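PDB 4H6X: thiazoline oxidase/subtilisin-like protease, which probably cleaves the patellamide precursor peptide as a subtilisin-like protease and joins the freed end to the amino terminus, macrocyclising the product by transamidation. Local coordinates for residues H9-L13 with V125-A129; L156-D161 with I187-I192. Residue numbers count along the deposited sequence, not the author numbering.

Interaction 1: residues H9-L13 with V125-A129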
ATOM      1  N   HIS A   9      12.555 -15.227  -6.196  1.00 38.60           N
ATOM      2  CA  HIS A   9      12.004 -14.782  -4.918  1.00 39.26           C
ATOM      3  C   HIS A   9      10.511 -15.064  -4.847  1.00 41.01           C
ATOM      4  O   HIS A   9       9.697 -14.151  -5.039  1.00 40.55           O
ATOM      5  CB  HIS A   9      12.297 -13.298  -4.709  1.00 38.55           C
ATOM      6  CG  HIS A   9      13.753 -12.958  -4.778  1.00 38.18           C
ATOM      7  ND1 HIS A   9      14.371 -12.557  -5.944  1.00 38.97           N
ATOM      8  CD2 HIS A   9      14.721 -12.983  -3.832  1.00 37.92           C
ATOM      9  CE1 HIS A   9      15.651 -12.332  -5.710  1.00 35.58           C
ATOM     10  NE2 HIS A   9      15.889 -12.582  -4.435  1.00 37.28           N
ATOM     11  N   PRO A  10      10.144 -16.336  -4.579  1.00 38.87           N
ATOM     12  CA  PRO A  10       8.745 -16.753  -4.540  1.00 39.57           C
ATOM     13  C   PRO A  10       7.931 -15.837  -3.632  1.00 38.67           C
ATOM     14  O   PRO A  10       8.319 -15.586  -2.493  1.00 38.98           O
ATOM     15  CB  PRO A  10       8.810 -18.168  -3.948  1.00 37.99           C
ATOM     16  CG  PRO A  10      10.184 -18.648  -4.262  1.00 39.28           C
ATOM     17  CD  PRO A  10      11.058 -17.437  -4.205  1.00 40.91           C
ATOM     18  N   HIS A  11       6.822 -15.334  -4.153  1.00 37.27           N
ATOM     19  CA  HIS A  11       5.962 -14.426  -3.416  1.00 35.19           C
ATOM     20  C   HIS A  11       4.571 -15.013  -3.430  1.00 33.79           C
ATOM     21  O   HIS A  11       4.176 -15.642  -4.409  1.00 34.89           O
ATOM     22  CB  HIS A  11       5.955 -13.040  -4.075  1.00 34.46           C
ATOM     23  CG  HIS A  11       5.257 -11.990  -3.264  1.00 33.87           C
ATOM     24  ND1 HIS A  11       3.887 -11.843  -3.263  1.00 33.84           N
ATOM     25  CD2 HIS A  11       5.739 -11.045  -2.423  1.00 31.41           C
ATOM     26  CE1 HIS A  11       3.555 -10.854  -2.452  1.00 33.55           C
ATOM     27  NE2 HIS A  11       4.661 -10.352  -1.930  1.00 32.14           N
ATOM     28  N   ASP A  12       3.832 -14.783  -2.349  1.00 33.73           N
ATOM     29  CA  ASP A  12       2.455 -15.248  -2.179  1.00 33.98           C
ATOM     30  C   ASP A  12       1.537 -14.924  -3.362  1.00 35.84           C
ATOM     31  O   ASP A  12       0.595 -15.679  -3.638  1.00 34.39           O
ATOM     32  CB  ASP A  12       1.877 -14.656  -0.886  1.00 35.20           C
ATOM     33  CG  ASP A  12       0.466 -15.122  -0.600  1.00 37.94           C
ATOM     34  OD1 ASP A  12       0.278 -16.322  -0.293  1.00 38.78           O
ATOM     35  OD2 ASP A  12      -0.464 -14.289  -0.653  1.00 37.96           O
ATOM     36  N   LEU A  13       1.809 -13.809  -4.051  1.00 34.67           N
ATOM     37  CA  LEU A  13       0.924 -13.324  -5.114  1.00 33.81           C
ATOM     38  C   LEU A  13       1.438 -13.635  -6.526  1.00 34.68           C
ATOM     39  O   LEU A  13       0.813 -13.232  -7.514  1.00 33.83           O
ATOM     40  CB  LEU A  13       0.653 -11.809  -4.957  1.00 32.81           C
ATOM     41  CG  LEU A  13      -0.017 -11.347  -3.656  1.00 32.64           C
ATOM     42  CD1 LEU A  13      -0.062  -9.825  -3.535  1.00 30.44           C
ATOM     43  CD2 LEU A  13      -1.414 -11.953  -3.508  1.00 31.75           C
ATOM     44  N   VAL A 125       5.977 -11.962   6.570  1.00 32.94           N
ATOM     45  CA  VAL A 125       5.393 -11.193   5.458  1.00 31.36           C
ATOM     46  C   VAL A 125       6.455 -10.677   4.495  1.00 30.17           C
ATOM     47  O   VAL A 125       7.256  -9.804   4.827  1.00 31.43           O
ATOM     48  CB  VAL A 125       4.497 -10.025   5.937  1.00 30.83           C
ATOM     49  CG1 VAL A 125       3.819  -9.352   4.745  1.00 28.32           C
ATOM     50  CG2 VAL A 125       3.439 -10.514   6.908  1.00 29.36           C
ATOM     51  N   PHE A 126       6.452 -11.238   3.296  1.00 30.14           N
ATOM     52  CA  PHE A 126       7.359 -10.837   2.234  1.00 29.69           C
ATOM     53  C   PHE A 126       6.606  -9.821   1.359  1.00 29.49           C
ATOM     54  O   PHE A 126       5.647 -10.173   0.686  1.00 30.42           O
ATOM     55  CB  PHE A 126       7.778 -12.082   1.444  1.00 30.87           C
ATOM     56  CG  PHE A 126       8.526 -11.805   0.160  1.00 32.37           C
ATOM     57  CD1 PHE A 126       9.345 -10.691   0.019  1.00 32.33           C
ATOM     58  CD2 PHE A 126       8.430 -12.707  -0.911  1.00 34.47           C
ATOM     59  CE1 PHE A 126      10.031 -10.458  -1.163  1.00 33.31           C
ATOM     60  CE2 PHE A 126       9.124 -12.485  -2.092  1.00 33.72           C
ATOM     61  CZ  PHE A 126       9.920 -11.355  -2.219  1.00 34.56           C
ATOM     62  N   GLY A 127       7.025  -8.561   1.415  1.00 29.13           N
ATOM     63  CA  GLY A 127       6.341  -7.498   0.679  1.00 29.29           C
ATOM     64  C   GLY A 127       6.732  -7.444  -0.792  1.00 28.17           C
ATOM     65  O   GLY A 127       7.656  -8.123  -1.217  1.00 29.91           O
ATOM     66  N   ILE A 128       6.023  -6.631  -1.564  1.00 28.21           N
ATOM     67  CA  ILE A 128       6.286  -6.483  -2.999  1.00 27.81           C
ATOM     68  C   ILE A 128       7.643  -5.831  -3.247  1.00 28.06           C
ATOM     69  O   ILE A 128       8.379  -6.224  -4.166  1.00 29.44           O
ATOM     70  CB  ILE A 128       5.150  -5.686  -3.683  1.00 28.45           C
ATOM     71  CG1 ILE A 128       3.808  -6.426  -3.515  1.00 28.77           C
ATOM     72  CG2 ILE A 128       5.454  -5.430  -5.157  1.00 26.88           C
ATOM     73  CD1 ILE A 128       3.702  -7.758  -4.242  1.00 28.29           C
ATOM     74  N   ALA A 129       8.001  -4.864  -2.409  1.00 27.54           N
ATOM     75  CA  ALA A 129       9.197  -4.067  -2.659  1.00 28.60           C
ATOM     76  C   ALA A 129      10.062  -3.884  -1.400  1.00 29.40           C
ATOM     77  O   ALA A 129      10.253  -2.746  -0.918  1.00 29.82           O
ATOM     78  CB  ALA A 129       8.807  -2.725  -3.276  1.00 29.57           C
TER

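Interaction 2: residues L156-D161 with I187-I192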
ATOM      1  N   LEU A 156      -5.204  15.873   5.498  1.00 24.10           N
ATOM      2  CA  LEU A 156      -4.613  15.074   4.441  1.00 26.08           C
ATOM      3  C   LEU A 156      -3.762  15.953   3.515  1.00 24.86           C
ATOM      4  O   LEU A 156      -2.665  15.566   3.120  1.00 25.08           O
ATOM      5  CB  LEU A 156      -5.681  14.292   3.680  1.00 27.18           C
ATOM      6  CG  LEU A 156      -5.212  13.334   2.578  1.00 29.81           C
ATOM      7  CD1 LEU A 156      -4.081  12.382   2.997  1.00 28.41           C
ATOM      8  CD2 LEU A 156      -6.425  12.548   2.092  1.00 30.68           C
ATOM      9  N   ALA A 157      -4.265  17.145   3.197  1.00 24.78           N
ATOM     10  CA  ALA A 157      -3.503  18.111   2.396  1.00 25.06           C
ATOM     11  C   ALA A 157      -2.164  18.447   3.062  1.00 23.41           C
ATOM     12  O   ALA A 157      -1.118  18.438   2.426  1.00 23.20           O
ATOM     13  CB  ALA A 157      -4.318  19.380   2.173  1.00 24.04           C
ATOM     14  N   ARG A 158      -2.217  18.758   4.351  1.00 23.82           N
ATOM     15  CA  ARG A 158      -1.000  19.040   5.118  1.00 23.06           C
ATOM     16  C   ARG A 158      -0.032  17.840   5.109  1.00 21.44           C
ATOM     17  O   ARG A 158       1.181  18.009   4.970  1.00 21.26           O
ATOM     18  CB  ARG A 158      -1.378  19.442   6.544  1.00 21.55           C
ATOM     19  CG  ARG A 158      -2.201  20.727   6.608  1.00 21.83           C
ATOM     20  CD  ARG A 158      -2.523  21.108   8.054  1.00 22.02           C
ATOM     21  NE  ARG A 158      -1.366  21.680   8.762  1.00 23.18           N
ATOM     22  CZ  ARG A 158      -1.409  22.160  10.012  1.00 23.65           C
ATOM     23  NH1 ARG A 158      -2.547  22.121  10.720  1.00 23.01           N
ATOM     24  NH2 ARG A 158      -0.316  22.684  10.555  1.00 23.49           N
ATOM     25  N   ALA A 159      -0.575  16.638   5.279  1.00 21.38           N
ATOM     26  CA  ALA A 159       0.235  15.414   5.211  1.00 21.00           C
ATOM     27  C   ALA A 159       0.945  15.236   3.854  1.00 20.41           C
ATOM     28  O   ALA A 159       2.109  14.835   3.798  1.00 20.11           O
ATOM     29  CB  ALA A 159      -0.620  14.202   5.535  1.00 20.09           C
ATOM     30  N   ILE A 160       0.219  15.504   2.771  1.00 20.12           N
ATOM     31  CA  ILE A 160       0.765  15.376   1.412  1.00 20.85           C
ATOM     32  C   ILE A 160       1.901  16.393   1.195  1.00 22.08           C
ATOM     33  O   ILE A 160       2.965  16.011   0.703  1.00 20.97           O
ATOM     34  CB  ILE A 160      -0.356  15.458   0.347  1.00 20.59           C
ATOM     35  CG1 ILE A 160      -1.176  14.160   0.368  1.00 21.92           C
ATOM     36  CG2 ILE A 160       0.201  15.691  -1.068  1.00 20.66           C
ATOM     37  CD1 ILE A 160      -2.528  14.273  -0.328  1.00 22.24           C
ATOM     38  N   ASP A 161       1.694  17.660   1.604  1.00 21.65           N
ATOM     39  CA  ASP A 161       2.751  18.680   1.479  1.00 22.14           C
ATOM     40  C   ASP A 161       3.976  18.224   2.227  1.00 21.71           C
ATOM     41  O   ASP A 161       5.083  18.399   1.739  1.00 21.30           O
ATOM     42  CB  ASP A 161       2.333  20.068   2.016  1.00 22.50           C
ATOM     43  CG  ASP A 161       1.341  20.769   1.119  1.00 24.08           C
ATOM     44  OD1 ASP A 161       1.396  20.548  -0.110  1.00 25.16           O
ATOM     45  OD2 ASP A 161       0.494  21.519   1.648  1.00 24.42           O
ATOM     46  N   ILE A 187      -8.238  22.613  -0.843  1.00 38.91           N
ATOM     47  CA  ILE A 187      -6.842  22.522  -0.400  1.00 36.81           C
ATOM     48  C   ILE A 187      -6.257  21.148  -0.772  1.00 33.89           C
ATOM     49  O   ILE A 187      -5.085  21.040  -1.155  1.00 36.48           O
ATOM     50  CB  ILE A 187      -6.695  22.836   1.123  1.00 39.68           C
ATOM     51  CG1 ILE A 187      -5.228  22.856   1.561  1.00 39.73           C
ATOM     52  CG2 ILE A 187      -7.490  21.865   1.991  1.00 40.02           C
ATOM     53  CD1 ILE A 187      -4.656  24.252   1.691  1.00 46.14           C
ATOM     54  N   LEU A 188      -7.095  20.114  -0.692  1.00 33.15           N
ATOM     55  CA  LEU A 188      -6.688  18.748  -0.986  1.00 32.37           C
ATOM     56  C   LEU A 188      -6.505  18.546  -2.487  1.00 33.24           C
ATOM     57  O   LEU A 188      -5.492  17.990  -2.912  1.00 32.14           O
ATOM     58  CB  LEU A 188      -7.666  17.725  -0.379  1.00 32.47           C
ATOM     59  CG  LEU A 188      -7.339  16.242  -0.627  1.00 32.72           C
ATOM     60  CD1 LEU A 188      -5.906  15.918  -0.214  1.00 31.02           C
ATOM     61  CD2 LEU A 188      -8.323  15.338   0.112  1.00 33.61           C
ATOM     62  N   VAL A 189      -7.471  19.024  -3.275  1.00 33.97           N
ATOM     63  CA  VAL A 189      -7.376  19.028  -4.747  1.00 32.77           C
ATOM     64  C   VAL A 189      -6.059  19.650  -5.227  1.00 32.42           C
ATOM     65  O   VAL A 189      -5.365  19.075  -6.067  1.00 33.26           O
ATOM     66  CB  VAL A 189      -8.608  19.735  -5.397  1.00 34.15           C
ATOM     67  CG1 VAL A 189      -8.500  19.770  -6.918  1.00 33.28           C
ATOM     68  CG2 VAL A 189      -9.897  19.038  -4.990  1.00 34.76           C
ATOM     69  N   GLN A 190      -5.692  20.804  -4.673  1.00 33.72           N
ATOM     70  CA  GLN A 190      -4.441  21.474  -5.068  1.00 35.06           C
ATOM     71  C   GLN A 190      -3.200  20.693  -4.654  1.00 32.20           C
ATOM     72  O   GLN A 190      -2.225  20.677  -5.385  1.00 30.75           O
ATOM     73  CB  GLN A 190      -4.343  22.892  -4.495  1.00 37.63           C
ATOM     74  CG  GLN A 190      -5.367  23.866  -5.051  1.00 46.88           C
ATOM     75  CD  GLN A 190      -5.086  25.301  -4.639  1.00 52.84           C
ATOM     76  OE1 GLN A 190      -3.941  25.773  -4.706  1.00 54.64           O
ATOM     77  NE2 GLN A 190      -6.131  26.009  -4.212  1.00 55.70           N
ATOM     78  N   ALA A 191      -3.223  20.085  -3.467  1.00 30.01           N
ATOM     79  CA  ALA A 191      -2.101  19.263  -3.009  1.00 29.85           C
ATOM     80  C   ALA A 191      -1.904  18.046  -3.919  1.00 29.14           C
ATOM     81  O   ALA A 191      -0.774  17.638  -4.180  1.00 28.26           O
ATOM     82  CB  ALA A 191      -2.314  18.812  -1.569  1.00 30.84           C
ATOM     83  N   ILE A 192      -3.011  17.467  -4.377  1.00 31.08           N
ATOM     84  CA  ILE A 192      -2.958  16.311  -5.276  1.00 33.16           C
ATOM     85  C   ILE A 192      -2.342  16.745  -6.604  1.00 32.48           C
ATOM     86  O   ILE A 192      -1.475  16.057  -7.135  1.00 32.90           O
ATOM     87  CB  ILE A 192      -4.351  15.686  -5.535  1.00 34.35           C
ATOM     88  CG1 ILE A 192      -5.010  15.183  -4.232  1.00 35.04           C
ATOM     89  CG2 ILE A 192      -4.248  14.548  -6.550  1.00 33.79           C
ATOM     90  CD1 ILE A 192      -4.364  13.955  -3.633  1.00 36.39           C
TER

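Interaction 1: residues H9-L13 with V125-A129
Val-125 brings the chain to the contact without touching the other segment; the junction begins with Phe-126, which buries more surface here than any other residue. Its ring packs against the extended run His-9 to His-11. The CE2 edge faces two backbone carbonyls, at 3.4 Å from His-9 O and 3.2 Å from Pro-10 O, so the slightly positive rim of the ring meets carbonyl oxygens, and Phe-126 CZ lies 4.0 Å from His-9 CB. Over one ring face comes His-11, with its CD2 3.5 Å from Phe-126 CD2; the planes are inclined at 56° and the centroids are 4.9 Å apart. His-24 of helix 20-26 also meets the Phe-126 ring. The carbonyl of Phe-126 approaches the same histidine, its O 2.8 Å from His-11 NE2. Gly-127 contributes its O, close to the imidazole plane at 3.7 Å from His-11 CD2. Next, Ile-128 sends CD1 over a face of the imidazole, 3.6 Å from His-11 CE1, and loosely against Leu-13, whose CD1 is 4.4 Å away. At its other nitrogen the imidazole is fixed by its own segment, as Leu-13 N donates a 3.0 Å hydrogen bond to His-11 ND1. Leu-20 touches His-11, Leu-13 and Ile-128 together. Ala-129 turns inward to helix 273-293, beyond reach of residues 9-13. The arrangement packs the N-terminal arm onto the Gly-Ile-Ala loop (residues 127-129) that, in subtilases, links the helix carrying the probable catalytic histidine, here helix 101-118, to the next strand of the parallel sheet.

Interaction 2: residues L156-D161 with I187-I192
Ala-157 gives up the most surface in this helix pair, and the backbones come nearest beside it: its CA is 4.7 Å from that of Leu-188. Its CA-to-CB bond points toward the facing helix, where Ala-157 CB meets Ile-187 CG1 at 3.6 Å and Ala-191 CB at 4.3 Å. With alanines facing each other at 157 and 191, the axes can close to 8.7 Å, and they run nearly parallel, at 22°. That shared direction follows from the subtilisin-like α/β fold: helix 154-165 links strand 133-138 to strand 170-173, helix 187-197 links strand 170-173 to strand 201-205, and all three strands are parallel members of one sheet, making successive beta-alpha-beta crossovers whose helices pack side by side. Leu-188 supplies the second focus. Its CB starts out sideways, but the t, p rotamer carries CD1 into the groove of helix 154-165, where it lies 3.9 Å from Leu-156 CG, 4.0 Å from Ala-157 N and 3.8 Å from Ile-160 CD1. Ile-160, one turn on from Leu-156, buries about as much as Leu-188 and Ala-191: its CD1 reaches Ile-192 CD1 at 3.8 Å, while its CG2 is 4.0 Å from Ala-191 CB. Both Leu-156 and Ile-160 also rest on Ile-38 of strand 34-39, which connects the apolar seam to the sheet. At the outer margin the character changes, with Asp-161 OD1 approaching Ala-191 CB at 4.3 Å. Arg-158 points away from the facing helix and makes a cation-pi contact with Trp-61.

Interactions 1 and 2 lie on opposite sides of the chain's centre, their own centres 31 Å apart and their nearest atoms about 20 Å apart, and they share no structural element. Each is partly buried, with comparable surface covered, yet their chemistry differs. Contact 9-13/125-129 joins two irregular loops, so backbone carbonyls meet aromatic rings, and its inner end abuts helix 273-293. Contact 156-161/187-192 joins two regular helices, and its packing is mainly between aliphatic side chains. The former attaches an N-terminal arm to the body of the fold; the latter pairs two sheet-connecting helices.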